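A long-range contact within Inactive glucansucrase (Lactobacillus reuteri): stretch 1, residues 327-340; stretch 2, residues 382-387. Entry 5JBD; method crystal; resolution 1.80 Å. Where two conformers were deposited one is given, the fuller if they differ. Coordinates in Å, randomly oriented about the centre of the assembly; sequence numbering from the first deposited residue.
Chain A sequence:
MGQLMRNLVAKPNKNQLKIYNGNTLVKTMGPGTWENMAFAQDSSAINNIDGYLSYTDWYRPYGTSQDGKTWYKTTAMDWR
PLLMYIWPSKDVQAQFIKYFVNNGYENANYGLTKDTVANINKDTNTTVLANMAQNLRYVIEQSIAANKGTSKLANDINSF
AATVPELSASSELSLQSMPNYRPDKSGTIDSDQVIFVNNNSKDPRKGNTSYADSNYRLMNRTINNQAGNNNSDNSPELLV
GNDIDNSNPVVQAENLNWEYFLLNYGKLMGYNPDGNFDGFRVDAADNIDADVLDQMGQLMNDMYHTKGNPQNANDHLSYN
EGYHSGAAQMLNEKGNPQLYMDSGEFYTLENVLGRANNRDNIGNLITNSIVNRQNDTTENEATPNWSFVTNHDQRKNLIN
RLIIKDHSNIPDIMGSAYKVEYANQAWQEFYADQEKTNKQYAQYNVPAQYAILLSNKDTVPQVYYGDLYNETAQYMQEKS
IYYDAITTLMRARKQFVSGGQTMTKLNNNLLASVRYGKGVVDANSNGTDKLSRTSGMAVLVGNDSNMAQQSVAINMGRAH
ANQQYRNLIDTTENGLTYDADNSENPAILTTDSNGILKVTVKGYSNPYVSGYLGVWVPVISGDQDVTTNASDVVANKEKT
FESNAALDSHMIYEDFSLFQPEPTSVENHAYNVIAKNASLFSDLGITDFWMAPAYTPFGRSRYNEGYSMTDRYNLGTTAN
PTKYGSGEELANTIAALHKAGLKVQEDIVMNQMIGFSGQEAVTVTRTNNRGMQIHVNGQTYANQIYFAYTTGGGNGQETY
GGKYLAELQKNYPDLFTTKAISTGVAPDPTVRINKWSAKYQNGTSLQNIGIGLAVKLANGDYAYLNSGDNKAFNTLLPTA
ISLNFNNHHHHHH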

# COMPACT_ATOMS: atom_id res chain seq x y z
N ALA A 327 -11.14 13.54 -6.68
CA ALA A 327 -10.55 14.06 -5.46
C ALA A 327 -10.15 15.53 -5.54
O ALA A 327 -10.11 16.20 -4.52
CB ALA A 327 -9.35 13.22 -5.04
N ALA A 328 -9.84 16.03 -6.75
CA ALA A 328 -9.50 17.45 -6.91
C ALA A 328 -10.67 18.34 -6.50
O ALA A 328 -10.51 19.24 -5.66
CB ALA A 328 -9.04 17.75 -8.33
N GLN A 329 -11.84 18.07 -7.07
CA GLN A 329 -13.07 18.79 -6.73
C GLN A 329 -13.36 18.72 -5.22
O GLN A 329 -13.62 19.76 -4.58
CB GLN A 329 -14.24 18.20 -7.56
CG GLN A 329 -15.60 18.83 -7.34
CD GLN A 329 -15.80 20.02 -8.23
OE1 GLN A 329 -15.84 21.14 -7.77
NE2 GLN A 329 -15.89 19.77 -9.55
N MET A 330 -13.31 17.52 -4.65
CA MET A 330 -13.50 17.31 -3.22
C MET A 330 -12.60 18.20 -2.38
O MET A 330 -13.08 18.91 -1.49
CB MET A 330 -13.22 15.85 -2.82
CG MET A 330 -13.43 15.59 -1.33
SD MET A 330 -12.79 14.01 -0.78
CE MET A 330 -11.02 14.15 -0.96
N LEU A 331 -11.31 18.16 -2.68
CA LEU A 331 -10.34 18.94 -1.93
C LEU A 331 -10.55 20.46 -2.08
O LEU A 331 -10.47 21.19 -1.09
CB LEU A 331 -8.90 18.53 -2.28
CG LEU A 331 -8.53 17.13 -1.74
CD1 LEU A 331 -7.27 16.62 -2.42
CD2 LEU A 331 -8.36 17.12 -0.21
N ASN A 332 -10.86 20.92 -3.29
CA ASN A 332 -11.17 22.35 -3.51
C ASN A 332 -12.37 22.82 -2.67
O ASN A 332 -12.29 23.87 -2.02
CB ASN A 332 -11.41 22.64 -5.00
CG ASN A 332 -10.13 22.57 -5.81
OD1 ASN A 332 -9.04 22.90 -5.34
ND2 ASN A 332 -10.27 22.20 -7.07
N GLU A 333 -13.44 22.03 -2.65
CA GLU A 333 -14.62 22.32 -1.82
C GLU A 333 -14.28 22.40 -0.32
O GLU A 333 -14.91 23.15 0.41
CB GLU A 333 -15.71 21.26 -2.04
CG GLU A 333 -16.38 21.33 -3.41
CD GLU A 333 -17.35 20.18 -3.68
OE1 GLU A 333 -17.48 19.25 -2.85
OE2 GLU A 333 -17.99 20.20 -4.74
N LYS A 334 -13.29 21.62 0.12
CA LYS A 334 -12.86 21.58 1.50
C LYS A 334 -11.78 22.61 1.84
O LYS A 334 -11.29 22.64 2.96
CB LYS A 334 -12.34 20.16 1.83
CG LYS A 334 -13.42 19.10 1.77
CD LYS A 334 -12.84 17.70 1.94
CE LYS A 334 -13.93 16.64 1.94
NZ LYS A 334 -14.85 16.72 3.12
N GLY A 335 -11.41 23.46 0.89
CA GLY A 335 -10.33 24.41 1.13
C GLY A 335 -8.94 23.80 1.15
O GLY A 335 -8.01 24.40 1.69
N ASN A 336 -8.79 22.63 0.53
CA ASN A 336 -7.50 22.01 0.25
C ASN A 336 -6.66 21.72 1.50
O ASN A 336 -5.56 22.24 1.66
CB ASN A 336 -6.72 22.86 -0.77
CG ASN A 336 -7.53 23.14 -2.02
OD1 ASN A 336 -8.06 24.23 -2.18
ND2 ASN A 336 -7.70 22.12 -2.87
N PRO A 337 -7.17 20.88 2.41
CA PRO A 337 -6.41 20.48 3.60
C PRO A 337 -5.17 19.59 3.30
O PRO A 337 -4.23 19.57 4.10
CB PRO A 337 -7.44 19.74 4.44
CG PRO A 337 -8.39 19.18 3.44
CD PRO A 337 -8.49 20.24 2.37
N GLN A 338 -5.20 18.90 2.16
CA GLN A 338 -4.03 18.16 1.63
C GLN A 338 -3.91 18.39 0.13
O GLN A 338 -4.88 18.81 -0.50
CB GLN A 338 -4.21 16.66 1.86
CG GLN A 338 -4.36 16.26 3.33
CD GLN A 338 -5.79 16.17 3.81
OE1 GLN A 338 -6.70 15.81 3.04
NE2 GLN A 338 -6.00 16.43 5.11
N LEU A 339 -2.74 18.10 -0.44
CA LEU A 339 -2.55 18.15 -1.89
C LEU A 339 -3.24 16.98 -2.60
O LEU A 339 -3.24 15.85 -2.11
CB LEU A 339 -1.08 18.12 -2.26
CG LEU A 339 -0.17 19.17 -1.62
CD1 LEU A 339 1.22 19.08 -2.23
CD2 LEU A 339 -0.76 20.56 -1.79
N TYR A 340 -3.81 17.28 -3.76
CA TYR A 340 -4.37 16.30 -4.69
C TYR A 340 -3.25 15.63 -5.51
O TYR A 340 -2.35 16.33 -5.99
CB TYR A 340 -5.39 17.01 -5.65
CG TYR A 340 -5.70 16.19 -6.87
CD1 TYR A 340 -6.50 15.06 -6.77
CD2 TYR A 340 -5.18 16.52 -8.13
CE1 TYR A 340 -6.75 14.26 -7.88
CE2 TYR A 340 -5.45 15.74 -9.25
CZ TYR A 340 -6.22 14.60 -9.11
OH TYR A 340 -6.48 13.78 -10.20
N ALA A 382 -5.07 27.20 -9.55
CA ALA A 382 -4.95 25.77 -9.84
C ALA A 382 -5.25 24.97 -8.58
O ALA A 382 -5.07 25.46 -7.46
CB ALA A 382 -3.55 25.45 -10.34
N THR A 383 -5.67 23.73 -8.77
CA THR A 383 -5.82 22.80 -7.65
C THR A 383 -4.44 22.44 -7.09
O THR A 383 -3.61 21.88 -7.83
CB THR A 383 -6.51 21.52 -8.13
OG1 THR A 383 -7.77 21.88 -8.69
CG2 THR A 383 -6.71 20.53 -6.97
N PRO A 384 -4.18 22.75 -5.78
CA PRO A 384 -2.91 22.38 -5.15
C PRO A 384 -2.65 20.89 -5.29
O PRO A 384 -3.50 20.08 -4.90
CB PRO A 384 -3.12 22.76 -3.67
CG PRO A 384 -4.10 23.87 -3.72
CD PRO A 384 -5.04 23.52 -4.84
N ASN A 385 -1.53 20.53 -5.90
CA ASN A 385 -1.33 19.15 -6.31
C ASN A 385 0.14 18.73 -6.25
O ASN A 385 1.04 19.57 -6.24
CB ASN A 385 -1.88 18.90 -7.72
CG ASN A 385 -1.05 19.57 -8.79
OD1 ASN A 385 -0.09 18.98 -9.32
ND2 ASN A 385 -1.37 20.81 -9.08
N TRP A 386 0.34 17.41 -6.18
CA TRP A 386 1.66 16.79 -6.31
C TRP A 386 1.65 15.85 -7.52
O TRP A 386 0.61 15.29 -7.89
CB TRP A 386 2.13 16.08 -5.02
CG TRP A 386 1.32 14.95 -4.48
CD1 TRP A 386 -0.01 14.97 -4.10
CD2 TRP A 386 1.80 13.64 -4.14
NE1 TRP A 386 -0.38 13.74 -3.60
CE2 TRP A 386 0.71 12.92 -3.59
CE3 TRP A 386 3.05 13.01 -4.25
CZ2 TRP A 386 0.83 11.59 -3.17
CZ3 TRP A 386 3.17 11.69 -3.82
CH2 TRP A 386 2.06 10.99 -3.29
N SER A 387 2.79 15.77 -8.21
CA SER A 387 2.88 15.03 -9.46
C SER A 387 4.15 14.21 -9.45
O SER A 387 5.07 14.50 -8.68
CB SER A 387 2.84 15.99 -10.67
OG SER A 387 3.85 16.99 -10.57
O HOH W 1 -5.57 20.23 -2.90

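What joins the two backbones? A single parallel bridge pairs Y340 with N385. Y340 N donates to P384 O at 3.0 Å, and W386 N donates to Y340 O at 2.9 Å, so Y340 uses both its amide and its carbonyl. Y340 O also lies 3.0 Å from N385 CA, a CA-H...O contact bent to 124° at the hydrogen.

How do N332, near the end of the helix, and N336, just past it, reach stretch 2? The CA-to-CB bond of N332 points sideways, but with chi1 m its amide end comes nearer, and N332 ND2 donates almost linearly to T383 OG1 at 3.0 Å. The other end of the same amide is used as well: N336 ND2 donates to N332 OD1 at 2.9 Å. The chain leaves the helix through a Schellman motif at G335, whose positive phi favours glycine, and N336 follows. The CA-to-CB bond of N336, also m at chi1, points toward stretch 2, and N336 ND2 lies 3.6 Å from P384 CD.

What does the water do? It accepts from N336 ND2 at 2.8 Å and donates to Q338 O and P384 O, each at 2.9 Å.

Where do the apolar side chains meet? The CA-to-CB bond of L339 points toward stretch 2, and its m,t rotamer places CD2 3.7 Å from P384 CB, while L339 CB lies 3.8 Å from W386 CD1. T383, with chi1 m, directs OG1 to N332 and leaves CG2 near both A328 CB (3.9 Å) and Y340 CB (4.0 Å).

Why does N385 turn back? Y340 and N385 share a sheet face, with Y340 CD2 4.1 Å from N385 CB. At chi1 p, N385 ND2 donates to T383 O at 2.8 Å, nearly straight, tying its side chain to the backbone just before the strand.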